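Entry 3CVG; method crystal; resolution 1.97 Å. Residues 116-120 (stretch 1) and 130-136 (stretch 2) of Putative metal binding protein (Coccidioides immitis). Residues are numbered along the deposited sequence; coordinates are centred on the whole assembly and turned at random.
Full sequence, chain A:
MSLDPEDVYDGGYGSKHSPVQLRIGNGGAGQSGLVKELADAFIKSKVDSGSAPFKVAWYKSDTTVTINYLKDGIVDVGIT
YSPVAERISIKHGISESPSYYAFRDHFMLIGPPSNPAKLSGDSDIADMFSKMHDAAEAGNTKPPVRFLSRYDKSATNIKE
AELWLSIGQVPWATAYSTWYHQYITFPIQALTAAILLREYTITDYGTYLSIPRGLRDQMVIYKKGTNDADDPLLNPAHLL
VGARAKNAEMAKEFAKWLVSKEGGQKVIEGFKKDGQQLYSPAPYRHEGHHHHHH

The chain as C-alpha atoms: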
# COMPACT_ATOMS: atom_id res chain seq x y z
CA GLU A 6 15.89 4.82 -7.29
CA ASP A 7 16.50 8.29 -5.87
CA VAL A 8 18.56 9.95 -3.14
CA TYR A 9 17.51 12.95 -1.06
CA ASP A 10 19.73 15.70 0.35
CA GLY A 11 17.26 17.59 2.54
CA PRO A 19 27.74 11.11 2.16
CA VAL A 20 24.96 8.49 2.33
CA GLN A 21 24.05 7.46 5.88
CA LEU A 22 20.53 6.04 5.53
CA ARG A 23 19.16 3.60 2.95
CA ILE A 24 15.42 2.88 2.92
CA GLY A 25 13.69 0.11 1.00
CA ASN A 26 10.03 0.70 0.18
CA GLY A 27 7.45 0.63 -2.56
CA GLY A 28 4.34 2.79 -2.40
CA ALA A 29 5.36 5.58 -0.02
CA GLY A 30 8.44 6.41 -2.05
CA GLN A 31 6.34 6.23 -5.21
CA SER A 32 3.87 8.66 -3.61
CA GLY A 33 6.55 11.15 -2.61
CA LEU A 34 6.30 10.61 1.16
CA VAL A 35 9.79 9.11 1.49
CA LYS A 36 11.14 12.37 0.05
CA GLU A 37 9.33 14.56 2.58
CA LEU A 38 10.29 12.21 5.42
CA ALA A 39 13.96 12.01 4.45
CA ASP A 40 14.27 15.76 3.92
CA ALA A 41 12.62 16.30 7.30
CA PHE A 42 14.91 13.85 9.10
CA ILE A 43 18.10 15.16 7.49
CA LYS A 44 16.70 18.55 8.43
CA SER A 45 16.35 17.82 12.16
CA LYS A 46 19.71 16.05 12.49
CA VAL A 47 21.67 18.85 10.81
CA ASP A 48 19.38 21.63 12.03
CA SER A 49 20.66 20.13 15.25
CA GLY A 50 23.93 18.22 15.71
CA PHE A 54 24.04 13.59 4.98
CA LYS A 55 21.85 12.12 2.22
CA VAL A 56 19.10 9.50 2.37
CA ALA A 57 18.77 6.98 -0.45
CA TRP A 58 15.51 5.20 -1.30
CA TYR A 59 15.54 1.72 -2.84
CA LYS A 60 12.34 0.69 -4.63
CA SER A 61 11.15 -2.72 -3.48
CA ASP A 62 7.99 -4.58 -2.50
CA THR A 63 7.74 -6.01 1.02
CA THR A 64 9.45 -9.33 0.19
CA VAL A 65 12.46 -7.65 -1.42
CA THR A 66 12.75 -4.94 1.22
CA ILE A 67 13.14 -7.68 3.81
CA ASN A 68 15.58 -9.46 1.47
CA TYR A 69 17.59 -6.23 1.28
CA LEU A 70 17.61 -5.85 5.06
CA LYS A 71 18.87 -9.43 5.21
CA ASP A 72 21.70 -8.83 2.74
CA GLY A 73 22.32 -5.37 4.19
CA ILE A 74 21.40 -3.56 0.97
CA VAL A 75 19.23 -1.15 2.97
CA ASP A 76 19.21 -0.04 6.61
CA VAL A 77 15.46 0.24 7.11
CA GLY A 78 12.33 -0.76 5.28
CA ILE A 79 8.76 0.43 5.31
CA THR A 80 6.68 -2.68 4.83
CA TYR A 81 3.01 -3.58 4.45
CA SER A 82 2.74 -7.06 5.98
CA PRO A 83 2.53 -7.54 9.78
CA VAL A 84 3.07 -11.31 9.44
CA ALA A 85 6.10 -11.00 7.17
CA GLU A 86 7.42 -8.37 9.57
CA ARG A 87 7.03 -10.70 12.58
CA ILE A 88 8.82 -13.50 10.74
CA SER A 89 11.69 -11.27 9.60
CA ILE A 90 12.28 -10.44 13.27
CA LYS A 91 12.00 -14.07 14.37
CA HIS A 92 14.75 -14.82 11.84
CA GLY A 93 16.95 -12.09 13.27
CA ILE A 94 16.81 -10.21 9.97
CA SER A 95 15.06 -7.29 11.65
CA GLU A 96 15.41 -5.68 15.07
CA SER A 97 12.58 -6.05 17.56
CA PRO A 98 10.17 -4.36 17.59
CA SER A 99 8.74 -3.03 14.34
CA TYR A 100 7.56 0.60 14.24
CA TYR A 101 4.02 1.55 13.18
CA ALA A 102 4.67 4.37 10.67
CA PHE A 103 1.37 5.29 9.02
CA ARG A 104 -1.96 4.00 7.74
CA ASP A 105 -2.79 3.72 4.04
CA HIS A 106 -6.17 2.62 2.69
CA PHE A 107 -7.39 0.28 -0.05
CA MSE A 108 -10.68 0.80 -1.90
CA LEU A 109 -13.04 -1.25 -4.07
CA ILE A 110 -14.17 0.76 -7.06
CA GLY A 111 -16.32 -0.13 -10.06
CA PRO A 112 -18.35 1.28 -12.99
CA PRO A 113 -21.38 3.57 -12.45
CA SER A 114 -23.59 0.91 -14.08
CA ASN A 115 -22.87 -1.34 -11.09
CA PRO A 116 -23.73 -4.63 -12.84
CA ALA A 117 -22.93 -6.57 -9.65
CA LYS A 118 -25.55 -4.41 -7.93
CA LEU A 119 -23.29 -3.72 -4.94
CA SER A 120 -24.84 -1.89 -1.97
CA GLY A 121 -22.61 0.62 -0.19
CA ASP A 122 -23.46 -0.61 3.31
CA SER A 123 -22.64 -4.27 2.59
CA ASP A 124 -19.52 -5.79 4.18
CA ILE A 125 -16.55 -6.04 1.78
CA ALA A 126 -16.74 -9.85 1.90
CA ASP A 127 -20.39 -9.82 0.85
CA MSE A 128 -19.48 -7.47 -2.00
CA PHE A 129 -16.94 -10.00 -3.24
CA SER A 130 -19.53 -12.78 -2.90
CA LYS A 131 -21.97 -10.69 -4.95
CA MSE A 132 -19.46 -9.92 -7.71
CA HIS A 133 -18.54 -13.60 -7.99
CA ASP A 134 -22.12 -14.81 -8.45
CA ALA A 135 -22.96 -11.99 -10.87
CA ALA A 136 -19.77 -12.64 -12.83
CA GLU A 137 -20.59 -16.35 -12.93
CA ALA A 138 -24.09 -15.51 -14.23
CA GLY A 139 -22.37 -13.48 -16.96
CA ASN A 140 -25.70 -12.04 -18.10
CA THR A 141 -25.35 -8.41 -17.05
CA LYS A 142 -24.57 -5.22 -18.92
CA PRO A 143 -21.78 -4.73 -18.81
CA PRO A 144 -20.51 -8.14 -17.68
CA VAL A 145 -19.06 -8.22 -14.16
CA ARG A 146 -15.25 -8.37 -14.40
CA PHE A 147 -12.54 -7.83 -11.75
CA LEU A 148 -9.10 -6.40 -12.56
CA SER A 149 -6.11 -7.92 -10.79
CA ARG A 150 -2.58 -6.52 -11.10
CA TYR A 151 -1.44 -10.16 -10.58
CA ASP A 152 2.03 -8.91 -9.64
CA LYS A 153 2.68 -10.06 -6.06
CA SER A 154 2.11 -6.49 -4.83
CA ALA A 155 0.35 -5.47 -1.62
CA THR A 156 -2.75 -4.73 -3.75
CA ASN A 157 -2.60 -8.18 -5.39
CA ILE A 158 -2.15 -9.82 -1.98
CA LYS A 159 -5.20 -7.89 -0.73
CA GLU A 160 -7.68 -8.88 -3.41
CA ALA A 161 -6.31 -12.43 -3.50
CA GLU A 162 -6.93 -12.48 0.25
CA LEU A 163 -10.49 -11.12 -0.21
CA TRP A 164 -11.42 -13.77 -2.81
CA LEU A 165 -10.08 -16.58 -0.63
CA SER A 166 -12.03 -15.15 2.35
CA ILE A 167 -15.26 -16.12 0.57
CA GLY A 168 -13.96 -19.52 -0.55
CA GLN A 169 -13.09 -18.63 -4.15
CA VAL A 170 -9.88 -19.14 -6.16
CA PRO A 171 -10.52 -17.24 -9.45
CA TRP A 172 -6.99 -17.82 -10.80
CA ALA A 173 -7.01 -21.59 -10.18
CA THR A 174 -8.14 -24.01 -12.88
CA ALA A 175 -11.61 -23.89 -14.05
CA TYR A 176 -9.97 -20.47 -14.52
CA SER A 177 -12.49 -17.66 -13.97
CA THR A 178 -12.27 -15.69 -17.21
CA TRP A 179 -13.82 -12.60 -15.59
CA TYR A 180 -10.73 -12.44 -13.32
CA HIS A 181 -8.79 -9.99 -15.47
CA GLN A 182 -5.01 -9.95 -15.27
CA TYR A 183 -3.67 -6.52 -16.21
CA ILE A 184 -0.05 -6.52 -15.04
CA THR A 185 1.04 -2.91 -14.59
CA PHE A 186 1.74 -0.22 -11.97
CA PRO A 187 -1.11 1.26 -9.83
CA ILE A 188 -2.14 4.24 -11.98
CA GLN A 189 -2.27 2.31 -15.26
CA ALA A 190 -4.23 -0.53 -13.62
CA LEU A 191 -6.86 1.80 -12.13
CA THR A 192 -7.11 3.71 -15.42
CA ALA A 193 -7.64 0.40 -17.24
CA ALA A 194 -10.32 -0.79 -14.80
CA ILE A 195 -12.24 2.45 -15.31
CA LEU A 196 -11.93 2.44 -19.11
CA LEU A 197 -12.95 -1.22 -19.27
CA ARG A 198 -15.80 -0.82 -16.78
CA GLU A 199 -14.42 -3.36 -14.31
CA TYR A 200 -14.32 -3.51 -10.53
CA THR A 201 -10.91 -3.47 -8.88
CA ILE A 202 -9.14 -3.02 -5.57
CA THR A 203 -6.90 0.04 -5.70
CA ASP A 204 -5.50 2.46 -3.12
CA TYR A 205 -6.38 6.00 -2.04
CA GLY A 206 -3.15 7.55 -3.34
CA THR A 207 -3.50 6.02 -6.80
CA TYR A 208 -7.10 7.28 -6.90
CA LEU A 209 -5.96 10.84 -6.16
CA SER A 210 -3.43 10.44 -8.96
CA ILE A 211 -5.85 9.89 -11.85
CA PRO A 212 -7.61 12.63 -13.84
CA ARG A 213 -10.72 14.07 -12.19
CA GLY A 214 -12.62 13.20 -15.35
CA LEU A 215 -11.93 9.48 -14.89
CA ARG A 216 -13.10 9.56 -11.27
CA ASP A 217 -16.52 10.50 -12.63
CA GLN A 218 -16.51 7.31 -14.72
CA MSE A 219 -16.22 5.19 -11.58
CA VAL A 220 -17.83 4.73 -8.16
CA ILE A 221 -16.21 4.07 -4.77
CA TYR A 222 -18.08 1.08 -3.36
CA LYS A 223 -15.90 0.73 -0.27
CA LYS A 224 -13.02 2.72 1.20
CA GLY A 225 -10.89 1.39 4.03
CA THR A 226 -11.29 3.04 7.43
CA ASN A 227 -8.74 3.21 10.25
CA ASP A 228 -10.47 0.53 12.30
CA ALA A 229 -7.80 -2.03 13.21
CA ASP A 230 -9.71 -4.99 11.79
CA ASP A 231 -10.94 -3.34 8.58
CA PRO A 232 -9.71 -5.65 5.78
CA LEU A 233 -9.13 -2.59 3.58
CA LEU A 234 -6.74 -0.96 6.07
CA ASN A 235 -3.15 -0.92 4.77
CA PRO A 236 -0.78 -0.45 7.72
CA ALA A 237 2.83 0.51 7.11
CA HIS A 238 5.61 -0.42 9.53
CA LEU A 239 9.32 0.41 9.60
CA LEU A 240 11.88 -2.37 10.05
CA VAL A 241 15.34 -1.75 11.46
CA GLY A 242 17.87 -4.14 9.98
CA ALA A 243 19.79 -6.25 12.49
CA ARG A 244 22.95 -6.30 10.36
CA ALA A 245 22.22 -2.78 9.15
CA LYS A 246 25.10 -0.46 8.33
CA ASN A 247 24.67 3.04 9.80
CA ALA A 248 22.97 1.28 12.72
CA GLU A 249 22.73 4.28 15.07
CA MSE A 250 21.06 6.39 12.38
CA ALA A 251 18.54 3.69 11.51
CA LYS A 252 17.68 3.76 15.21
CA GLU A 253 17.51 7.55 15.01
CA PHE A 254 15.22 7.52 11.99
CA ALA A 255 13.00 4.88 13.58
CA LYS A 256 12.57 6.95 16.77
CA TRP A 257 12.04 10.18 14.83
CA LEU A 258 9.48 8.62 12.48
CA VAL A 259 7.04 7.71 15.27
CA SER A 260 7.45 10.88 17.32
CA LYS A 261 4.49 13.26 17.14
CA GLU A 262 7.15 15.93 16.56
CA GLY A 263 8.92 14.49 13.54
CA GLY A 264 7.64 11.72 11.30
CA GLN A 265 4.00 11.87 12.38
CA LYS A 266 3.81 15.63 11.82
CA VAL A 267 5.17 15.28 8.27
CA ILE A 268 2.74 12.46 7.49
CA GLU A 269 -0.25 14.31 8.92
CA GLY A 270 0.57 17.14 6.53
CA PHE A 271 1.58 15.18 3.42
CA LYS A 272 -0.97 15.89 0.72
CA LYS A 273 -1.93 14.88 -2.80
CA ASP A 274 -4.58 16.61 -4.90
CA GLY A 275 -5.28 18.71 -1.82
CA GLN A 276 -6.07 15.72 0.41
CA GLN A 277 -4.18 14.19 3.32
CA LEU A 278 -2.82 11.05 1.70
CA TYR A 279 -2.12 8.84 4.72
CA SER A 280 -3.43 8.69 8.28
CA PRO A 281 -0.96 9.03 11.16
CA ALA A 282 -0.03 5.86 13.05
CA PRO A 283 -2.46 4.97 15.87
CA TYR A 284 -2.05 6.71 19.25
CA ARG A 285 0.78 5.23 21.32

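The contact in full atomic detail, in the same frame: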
# COMPACT_ATOMS: atom_id res chain seq x y z
N PRO A 116 -23.08 -3.38 -12.45
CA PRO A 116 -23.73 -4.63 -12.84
C PRO A 116 -23.84 -5.68 -11.73
O PRO A 116 -24.76 -6.50 -11.73
CB PRO A 116 -22.90 -5.10 -14.04
CG PRO A 116 -21.54 -4.47 -13.78
CD PRO A 116 -21.93 -3.09 -13.32
N ALA A 117 -22.91 -5.63 -10.77
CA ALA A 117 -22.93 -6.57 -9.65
C ALA A 117 -23.96 -6.13 -8.61
O ALA A 117 -24.23 -6.84 -7.64
CB ALA A 117 -21.55 -6.64 -9.01
N LYS A 118 -24.53 -4.95 -8.83
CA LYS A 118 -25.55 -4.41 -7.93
C LYS A 118 -25.10 -4.35 -6.47
O LYS A 118 -25.83 -4.73 -5.55
CB LYS A 118 -26.84 -5.22 -8.08
CG LYS A 118 -27.35 -5.19 -9.50
CD LYS A 118 -28.52 -6.14 -9.76
CE LYS A 118 -28.93 -6.05 -11.23
NZ LYS A 118 -27.77 -6.21 -12.18
N LEU A 119 -23.88 -3.85 -6.27
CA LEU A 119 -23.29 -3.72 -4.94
C LEU A 119 -23.96 -2.60 -4.14
O LEU A 119 -24.22 -1.52 -4.68
CB LEU A 119 -21.80 -3.43 -5.05
CG LEU A 119 -20.93 -4.47 -5.76
CD1 LEU A 119 -19.46 -4.12 -5.55
CD2 LEU A 119 -21.23 -5.85 -5.21
N SER A 120 -24.21 -2.87 -2.86
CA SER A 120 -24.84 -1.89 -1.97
C SER A 120 -23.79 -1.35 -1.00
O SER A 120 -23.18 -2.10 -0.24
CB SER A 120 -25.98 -2.54 -1.20
OG SER A 120 -26.61 -1.61 -0.33
N SER A 130 -18.63 -11.66 -2.65
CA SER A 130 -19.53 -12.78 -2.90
C SER A 130 -20.51 -12.41 -4.02
O SER A 130 -20.80 -13.22 -4.91
CB SER A 130 -20.31 -13.13 -1.63
OG SER A 130 -21.35 -14.06 -1.91
N LYS A 131 -21.02 -11.18 -3.96
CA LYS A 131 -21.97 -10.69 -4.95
C LYS A 131 -21.34 -10.58 -6.35
O LYS A 131 -21.96 -10.98 -7.34
CB LYS A 131 -22.51 -9.32 -4.52
CG LYS A 131 -23.96 -9.07 -4.90
CD LYS A 131 -24.51 -7.88 -4.13
CE LYS A 131 -26.00 -7.69 -4.36
NZ LYS A 131 -26.55 -6.63 -3.45
N MSE A 132 -20.13 -10.04 -6.43
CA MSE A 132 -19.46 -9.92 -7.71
C MSE A 132 -19.25 -11.30 -8.33
O MSE A 132 -19.53 -11.50 -9.51
CB MSE A 132 -18.10 -9.22 -7.56
CG MSE A 132 -18.16 -7.69 -7.46
SE MSE A 132 -16.41 -6.81 -7.36
CE MSE A 132 -15.61 -7.59 -8.93
N HIS A 133 -18.78 -12.24 -7.52
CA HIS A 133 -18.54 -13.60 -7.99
C HIS A 133 -19.77 -14.22 -8.65
O HIS A 133 -19.70 -14.66 -9.79
CB HIS A 133 -18.07 -14.50 -6.85
CG HIS A 133 -18.06 -15.96 -7.19
ND1 HIS A 133 -19.18 -16.75 -7.10
CD2 HIS A 133 -17.07 -16.76 -7.65
CE1 HIS A 133 -18.88 -17.98 -7.48
NE2 HIS A 133 -17.61 -18.02 -7.83
N ASP A 134 -20.89 -14.22 -7.93
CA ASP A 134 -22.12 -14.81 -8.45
C ASP A 134 -22.61 -14.09 -9.71
O ASP A 134 -23.05 -14.74 -10.67
CB ASP A 134 -23.20 -14.80 -7.37
CG ASP A 134 -22.78 -15.55 -6.11
OD1 ASP A 134 -21.79 -16.31 -6.16
OD2 ASP A 134 -23.45 -15.38 -5.07
N ALA A 135 -22.52 -12.77 -9.71
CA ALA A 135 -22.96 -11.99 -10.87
C ALA A 135 -22.02 -12.23 -12.05
O ALA A 135 -22.44 -12.25 -13.20
CB ALA A 135 -23.01 -10.51 -10.53
N ALA A 136 -20.73 -12.40 -11.76
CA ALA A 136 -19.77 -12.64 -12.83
C ALA A 136 -20.03 -14.04 -13.39
O ALA A 136 -19.99 -14.25 -14.60
CB ALA A 136 -18.34 -12.53 -12.29

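The one hydrogen bond between the two stretches joins a lysine side chain to a backbone carbonyl: the ammonium of Lys131 reaches out from the helix and donates from NZ to O of Lys118 at 2.9 Å. The acceptor residue is itself unusual, for Lys118 has phi/psi of 54/46, a left-handed conformation uncommon outside glycine and asparagine. Its CA-to-CB bond points sideways, and its side chain folds back over the loop, where NZ of Lys118 donates to O of Pro116 at 3.1 Å. Both lysine ammonium groups thus satisfy loop carbonyls, one from the helix and one from the loop itself.

Residues 116-120 form an irregular segment laid against a helix that spans all of 130-136 and extends beyond both ends. Backbone bonds of the i to i+4 type hold the helix together, among them Ala135 N to Lys131 O at 3.0 Å. The nearest CA atoms across the contact are those of Ala117 and Met132, 5.2 Å apart, and the CA-to-CB bond of Ala117 points toward the helix. CB of Ala117 lies 3.9 Å from CG of Met132, a selenomethionine, and 4.4 Å from CB of Ala135, one helical turn beyond Lys131.

Lys131 contributes more than its charge. With chi2 to chi4 all t, its aliphatic chain is extended from CB to NZ and reaches the loop carbonyl of Lys118. CG of Lys131 lies 3.5 Å from O of Ala117, while CB of Lys131 packs 3.8 Å from CD2 of Leu119. The same leucine methyl, CD2 of Leu119, also lies 4.2 Å from CG of Met132, so Leu119 touches two consecutive helical residues. The contact therefore combines a small apolar patch with a single polar tether. Ser130, His133 and Asp134 take no part; the latter two pair with each other, His133 ND1 donating to Asp134 OD1 at 2.8 Å.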